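Local structure of uncharacterized protein lp_2219 (Lactobacillus plantarum, 3HFQ) at residues A[1-9]-A[19-30]. The protein is of unknown function but belongs to the lactonase family of seven-bladed beta-propellers, which suggests, without proving, hydrolysis of a lactone. The protein carries 1 engineered substitution. Residues are numbered along the deposited sequence; the frame is centred on the assembly and turned at random.
Sequences MQERILFGT and YQGTLDTTAKTL
Ile5 and Gly21 trade a pair of backbone hydrogen bonds at the middle of an antiparallel hairpin, and Glu3 with Leu23 and Phe7 with Tyr19 repeat the exchange two residues to each side. The tight packing lies on the face that carries Ile5: its CD1 meets Leu30 CD1 at 3.5 Å and also touches Leu23 CB. A side chain at Gly21 would probably crowd Phe7 CE2; Ile5 CG2 sits over one face of that ring, offset toward its rim, 3.9 Å above the plane. On the opposite face of the sheet, Arg4 runs out fully extended, CG opposite the backbone N (chi1 -171°), and its NH2 reaches Gln20 OE1 at 2.7 Å, in the amide carbonyl plane, while NE adds a weak second bond. Replacing Arg4 with a leucine would probably rob Gln20 OE1 of both donors, leaving the amide held from its NE2 side by Gln73 O. Toward the chain start the contact becomes looser and wetter: one water links Gln2 NE2 to Asp24 OD2, another joins Met1 N to Asp24 OD1. That OD1 also accepts from Thr26 N, an Asx turn, and from Ala27 N, extending it to an Asx motif that shapes the bend before strand 29-38. Strands 2-9 and 19-24 form the centre of a four-stranded propeller blade, flanked by 29-38 and by the C-terminal strand 334-339, which closes the ring, while strand 299-304 of the preceding blade packs on Phe7 and Leu23.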
# COMPACT_ATOMS: atom_id res chain seq x y z
N MSE A 1 8.08 24.73 -1.63
CA MSE A 1 6.77 24.59 -2.31
C MSE A 1 5.79 23.84 -1.41
O MSE A 1 6.18 23.29 -0.38
CB MSE A 1 6.93 23.85 -3.64
CG MSE A 1 7.29 22.38 -3.49
SE MSE A 1 7.49 21.51 -5.21
CE MSE A 1 5.62 21.34 -5.67
N GLN A 2 4.52 23.81 -1.81
CA GLN A 2 3.49 23.12 -1.05
C GLN A 2 3.03 21.87 -1.79
O GLN A 2 2.69 21.93 -2.97
CB GLN A 2 2.29 24.04 -0.82
CG GLN A 2 2.62 25.37 -0.15
CD GLN A 2 1.39 26.24 0.07
OE1 GLN A 2 0.58 26.43 -0.84
NE2 GLN A 2 1.25 26.77 1.28
N GLU A 3 3.02 20.74 -1.09
CA GLU A 3 2.59 19.48 -1.68
C GLU A 3 1.44 18.90 -0.88
O GLU A 3 1.53 18.73 0.34
CB GLU A 3 3.75 18.48 -1.72
CG GLU A 3 4.89 18.92 -2.63
CD GLU A 3 6.02 17.92 -2.67
OE1 GLU A 3 6.50 17.53 -1.58
OE2 GLU A 3 6.44 17.53 -3.78
N ARG A 4 0.35 18.61 -1.58
CA ARG A 4 -0.86 18.07 -0.98
C ARG A 4 -0.76 16.58 -0.70
O ARG A 4 -0.24 15.82 -1.52
CB ARG A 4 -2.04 18.35 -1.91
CG ARG A 4 -3.40 18.04 -1.32
CD ARG A 4 -4.47 18.36 -2.35
NE ARG A 4 -5.81 18.20 -1.83
CZ ARG A 4 -6.91 18.38 -2.56
NH1 ARG A 4 -6.80 18.71 -3.84
NH2 ARG A 4 -8.11 18.22 -2.02
N ILE A 5 -1.27 16.17 0.46
CA ILE A 5 -1.24 14.77 0.88
C ILE A 5 -2.63 14.36 1.38
O ILE A 5 -3.31 15.15 2.04
CB ILE A 5 -0.27 14.56 2.06
CG1 ILE A 5 1.09 15.16 1.75
CG2 ILE A 5 -0.16 13.07 2.37
CD1 ILE A 5 2.03 15.18 2.96
N LEU A 6 -3.03 13.14 1.07
CA LEU A 6 -4.32 12.62 1.52
C LEU A 6 -4.04 11.50 2.53
O LEU A 6 -3.11 10.71 2.34
CB LEU A 6 -5.13 12.07 0.35
CG LEU A 6 -5.46 13.05 -0.78
CD1 LEU A 6 -6.41 12.38 -1.78
CD2 LEU A 6 -6.10 14.31 -0.19
N PHE A 7 -4.83 11.45 3.59
CA PHE A 7 -4.66 10.44 4.63
C PHE A 7 -5.86 9.51 4.75
O PHE A 7 -6.99 9.97 4.95
CB PHE A 7 -4.44 11.11 5.99
CG PHE A 7 -3.20 11.95 6.07
CD1 PHE A 7 -1.94 11.35 6.07
CD2 PHE A 7 -3.28 13.34 6.17
CE1 PHE A 7 -0.78 12.13 6.18
CE2 PHE A 7 -2.14 14.12 6.28
CZ PHE A 7 -0.88 13.51 6.28
N GLY A 8 -5.61 8.21 4.62
CA GLY A 8 -6.67 7.23 4.76
C GLY A 8 -6.68 6.84 6.23
O GLY A 8 -5.66 6.95 6.90
N THR A 9 -7.82 6.40 6.75
CA THR A 9 -7.92 6.05 8.16
C THR A 9 -8.95 4.98 8.44
O THR A 9 -9.67 4.53 7.55
CB THR A 9 -8.38 7.25 9.00
OG1 THR A 9 -9.76 7.51 8.72
CG2 THR A 9 -7.57 8.50 8.68
N TYR A 19 -8.64 12.58 5.43
CA TYR A 19 -8.10 13.89 5.75
C TYR A 19 -7.12 14.34 4.69
O TYR A 19 -6.69 13.55 3.84
CB TYR A 19 -7.41 13.88 7.13
CG TYR A 19 -8.37 13.66 8.28
CD1 TYR A 19 -8.81 12.37 8.59
CD2 TYR A 19 -8.88 14.73 9.01
CE1 TYR A 19 -9.75 12.16 9.60
CE2 TYR A 19 -9.82 14.53 10.03
CZ TYR A 19 -10.25 13.24 10.32
OH TYR A 19 -11.17 13.02 11.31
N GLN A 20 -6.77 15.62 4.72
CA GLN A 20 -5.83 16.16 3.75
C GLN A 20 -4.87 17.12 4.45
O GLN A 20 -5.24 17.80 5.41
CB GLN A 20 -6.57 16.86 2.61
CG GLN A 20 -7.27 18.17 2.96
CD GLN A 20 -8.15 18.68 1.83
OE1 GLN A 20 -7.81 18.53 0.65
NE2 GLN A 20 -9.28 19.28 2.18
N GLY A 21 -3.64 17.15 3.97
CA GLY A 21 -2.65 18.02 4.57
C GLY A 21 -1.71 18.61 3.55
O GLY A 21 -1.89 18.43 2.34
N THR A 22 -0.70 19.30 4.04
CA THR A 22 0.28 19.94 3.18
C THR A 22 1.69 19.74 3.71
O THR A 22 1.93 19.83 4.92
CB THR A 22 0.01 21.45 3.09
OG1 THR A 22 -1.31 21.68 2.60
CG2 THR A 22 1.03 22.12 2.17
N LEU A 23 2.61 19.44 2.80
CA LEU A 23 4.01 19.29 3.16
C LEU A 23 4.69 20.51 2.55
O LEU A 23 4.68 20.70 1.33
CB LEU A 23 4.59 17.99 2.55
CG LEU A 23 6.12 17.83 2.44
CD1 LEU A 23 6.81 18.30 3.70
CD2 LEU A 23 6.44 16.37 2.15
N ASP A 24 5.24 21.37 3.41
CA ASP A 24 5.92 22.58 2.96
C ASP A 24 7.41 22.23 2.87
O ASP A 24 8.08 22.06 3.89
CB ASP A 24 5.70 23.71 3.97
CG ASP A 24 6.16 25.06 3.45
OD1 ASP A 24 7.28 25.15 2.92
OD2 ASP A 24 5.39 26.05 3.59
N THR A 25 7.93 22.12 1.65
CA THR A 25 9.33 21.75 1.40
C THR A 25 10.38 22.75 1.88
O THR A 25 11.54 22.37 2.13
CB THR A 25 9.55 21.50 -0.11
OG1 THR A 25 9.23 22.69 -0.84
CG2 THR A 25 8.67 20.37 -0.60
N THR A 26 9.99 24.02 2.02
CA THR A 26 10.93 25.04 2.48
C THR A 26 10.89 25.21 4.01
O THR A 26 11.94 25.25 4.65
CB THR A 26 10.66 26.40 1.83
OG1 THR A 26 10.53 26.25 0.41
CG2 THR A 26 11.80 27.38 2.11
N ALA A 27 9.69 25.33 4.58
CA ALA A 27 9.52 25.49 6.01
C ALA A 27 9.80 24.21 6.75
O ALA A 27 10.06 24.18 7.93
CB ALA A 27 8.12 25.97 6.33
N LYS A 28 9.70 23.13 6.00
CA LYS A 28 10.00 21.82 6.52
C LYS A 28 8.91 21.34 7.48
O LYS A 28 9.19 20.77 8.54
CB LYS A 28 11.34 21.86 7.24
CG LYS A 28 12.48 22.47 6.40
CD LYS A 28 12.80 21.63 5.17
CE LYS A 28 14.01 22.17 4.42
NZ LYS A 28 14.33 21.39 3.19
N THR A 29 7.66 21.61 7.12
CA THR A 29 6.54 21.29 7.98
C THR A 29 5.52 20.38 7.31
O THR A 29 5.47 20.23 6.09
CB THR A 29 5.81 22.57 8.39
OG1 THR A 29 5.41 23.26 7.21
CG2 THR A 29 6.74 23.45 9.21
N LEU A 30 4.69 19.77 8.15
CA LEU A 30 3.62 18.87 7.73
C LEU A 30 2.39 19.25 8.53
O LEU A 30 2.44 19.33 9.76
CB LEU A 30 3.99 17.42 8.02
CG LEU A 30 2.87 16.41 7.76
CD1 LEU A 30 2.64 16.32 6.26
CD2 LEU A 30 3.23 15.05 8.33
O HOH W 1 7.13 26.50 0.45
O HOH W 2 2.67 25.72 3.51